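PDB 2NXF: putative dimetal phosphatase from Danio rerio, which probably hydrolyses ADP-ribose and CDP-alcohols such as CDP-choline at a dinuclear metal centre of the calcineurin-like phosphoesterase type. Local coordinates for residues S293-T298 with K309-V314. Residues are numbered along the deposited sequence; the frame is centred on the assembly and turned at random.
Sequences SHAFAT and KGRGRV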
loop_
_atom_site.group_PDB
_atom_site.type_symbol
_atom_site.label_atom_id
_atom_site.label_comp_id
_atom_site.label_asym_id
_atom_site.label_seq_id
_atom_site.Cartn_x
_atom_site.Cartn_y
_atom_site.Cartn_z
ATOM N N SER A 293 20.296 7.607 -4.338
ATOM C CA SER A 293 18.988 8.171 -4.647
ATOM C C SER A 293 18.108 8.156 -3.373
ATOM O O SER A 293 18.629 8.063 -2.248
ATOM C CB SER A 293 18.387 7.380 -5.834
ATOM O OG SER A 293 17.114 7.887 -6.199
ATOM N N HIS A 294 16.790 8.282 -3.522
ATOM C CA HIS A 294 15.877 8.183 -2.379
ATOM C C HIS A 294 14.494 7.918 -2.910
ATOM O O HIS A 294 14.275 7.995 -4.116
ATOM C CB HIS A 294 15.831 9.492 -1.575
ATOM C CG HIS A 294 15.834 9.294 -0.087
ATOM N ND1 HIS A 294 15.139 8.282 0.539
ATOM C CD2 HIS A 294 16.460 9.987 0.897
ATOM C CE1 HIS A 294 15.332 8.359 1.845
ATOM N NE2 HIS A 294 16.124 9.388 2.086
ATOM N N ALA A 295 13.579 7.576 -2.007
ATOM C CA ALA A 295 12.146 7.465 -2.343
ATOM C C ALA A 295 11.282 7.532 -1.108
ATOM O O ALA A 295 11.026 6.519 -0.457
ATOM C CB ALA A 295 11.856 6.154 -3.103
ATOM N N PHE A 296 10.845 8.735 -0.764
ATOM C CA PHE A 296 9.829 8.883 0.253
ATOM C C PHE A 296 9.223 10.264 0.079
ATOM O O PHE A 296 9.649 11.040 -0.783
ATOM C CB PHE A 296 10.394 8.683 1.683
ATOM C CG PHE A 296 11.165 9.871 2.221
ATOM C CD1 PHE A 296 10.583 10.754 3.143
ATOM C CD2 PHE A 296 12.480 10.096 1.827
ATOM C CE1 PHE A 296 11.307 11.863 3.646
ATOM C CE2 PHE A 296 13.220 11.195 2.341
ATOM C CZ PHE A 296 12.627 12.078 3.240
ATOM N N ALA A 297 8.203 10.561 0.870
ATOM C CA ALA A 297 7.593 11.878 0.778
ATOM C C ALA A 297 7.061 12.342 2.129
ATOM O O ALA A 297 6.950 11.544 3.085
ATOM C CB ALA A 297 6.461 11.840 -0.255
ATOM N N THR A 298 6.677 13.606 2.170
ATOM C CA THR A 298 5.889 14.160 3.260
ATOM C C THR A 298 4.706 14.872 2.622
ATOM O O THR A 298 4.882 15.635 1.667
ATOM C CB THR A 298 6.701 15.156 4.097
ATOM O OG1 THR A 298 7.905 14.513 4.543
ATOM C CG2 THR A 298 5.889 15.627 5.310
ATOM N N LYS A 309 5.628 16.570 -0.868
ATOM C CA LYS A 309 7.031 16.884 -1.126
ATOM C C LYS A 309 7.811 15.580 -1.196
ATOM O O LYS A 309 7.960 14.874 -0.182
ATOM C CB LYS A 309 7.581 17.786 -0.012
ATOM C CG LYS A 309 6.872 19.145 0.144
ATOM C CD LYS A 309 7.013 20.040 -1.079
ATOM C CE LYS A 309 8.431 20.562 -1.214
ATOM N NZ LYS A 309 8.591 21.488 -2.362
ATOM N N GLY A 310 8.246 15.226 -2.406
ATOM C CA GLY A 310 8.936 13.959 -2.627
ATOM C C GLY A 310 10.427 14.169 -2.648
ATOM O O GLY A 310 10.897 15.292 -2.889
ATOM N N ARG A 311 11.159 13.089 -2.368
ATOM C CA ARG A 311 12.610 13.073 -2.442
ATOM C C ARG A 311 13.067 12.023 -3.429
ATOM O O ARG A 311 12.470 10.952 -3.527
ATOM C CB ARG A 311 13.224 12.722 -1.084
ATOM C CG ARG A 311 13.256 13.848 -0.082
ATOM C CD ARG A 311 11.888 14.279 0.435
ATOM N NE ARG A 311 12.052 14.873 1.759
ATOM C CZ ARG A 311 11.066 15.094 2.617
ATOM N NH1 ARG A 311 9.807 14.820 2.289
ATOM N NH2 ARG A 311 11.354 15.588 3.811
ATOM N N GLY A 312 14.153 12.344 -4.131
ATOM C CA GLY A 312 14.815 11.392 -5.000
ATOM C C GLY A 312 13.928 11.009 -6.166
ATOM O O GLY A 312 13.634 11.849 -7.024
ATOM N N ARG A 313 13.506 9.746 -6.189
ATOM C CA ARG A 313 12.675 9.217 -7.274
ATOM C C ARG A 313 11.221 9.691 -7.217
ATOM O O ARG A 313 10.490 9.546 -8.210
ATOM C CB ARG A 313 12.729 7.685 -7.287
ATOM C CG ARG A 313 14.148 7.166 -7.487
ATOM C CD ARG A 313 14.191 5.652 -7.478
ATOM N NE ARG A 313 13.236 5.076 -8.408
ATOM C CZ ARG A 313 12.407 4.071 -8.138
ATOM N NH1 ARG A 313 12.386 3.468 -6.949
ATOM N NH2 ARG A 313 11.591 3.659 -9.094
ATOM N N VAL A 314 10.795 10.219 -6.061
ATOM C CA VAL A 314 9.397 10.670 -5.898
ATOM C C VAL A 314 9.278 12.164 -6.228
ATOM O O VAL A 314 9.901 13.009 -5.566
ATOM C CB VAL A 314 8.888 10.462 -4.467
ATOM C CG1 VAL A 314 7.414 10.943 -4.359
ATOM C CG2 VAL A 314 9.037 9.007 -4.030
#
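T298 and K309 form an antiparallel hydrogen-bonded pair, K309 N reaching T298 O at 2.8 Å and T298 N returning to K309 O at 3.0 Å. Beside them R311 NH1 donates to T298 OG1 (3.0 Å), which lies near the guanidinium edge; a weak bond joins the same NH1 to K309 O. E50 serves both side chains, its OE2 in a salt bridge with R311 NH2 and its OE1 hydrogen-bonded to T298 OG1, while Q46 OE1 also hydrogen-bonds NH2, so several bonds fix the guanidinium's rotation. One guanidinium face receives F296 CE1, 3.4 Å from R311 CZ, with ring and guanidinium planes 34° apart. Further back, R311 CD lies over the ring face in a CH-pi contact, 4.0 Å from the F296 centroid; a bend at chi2 (68°) lays the arginine chain across the phenyl group. In the backbone of the same two residues, R311 N donates to F296 O. A type II' turn runs from R311 to V314, with G312 at positive phi, and presents R313 N to H294 O in an almost straight bond (2.8 Å, 178°) from above the carbonyl plane. The R313 chain then passes S293, CG lying 3.3 Å from OG, and its guanidinium hydrogen-bonds T289 and the backbone carbonyl of H267, a zinc ligand, a position consistent with a second-shell role. V314 points toward 293-298, setting CG2 against A295 CB and CG1 against A297 CB. F296 N is buried without a polar partner. The hairpin of strands 295-301 and 305-312 belongs to a mixed sheet, strand 6-11 flanking the former and strand 317-320 the latter. Helix 35-49 packs over the face bearing F296 and T298: W47 meets the F296 ring nearly perpendicularly, and D42 hydrogen-bonds H294 NE2.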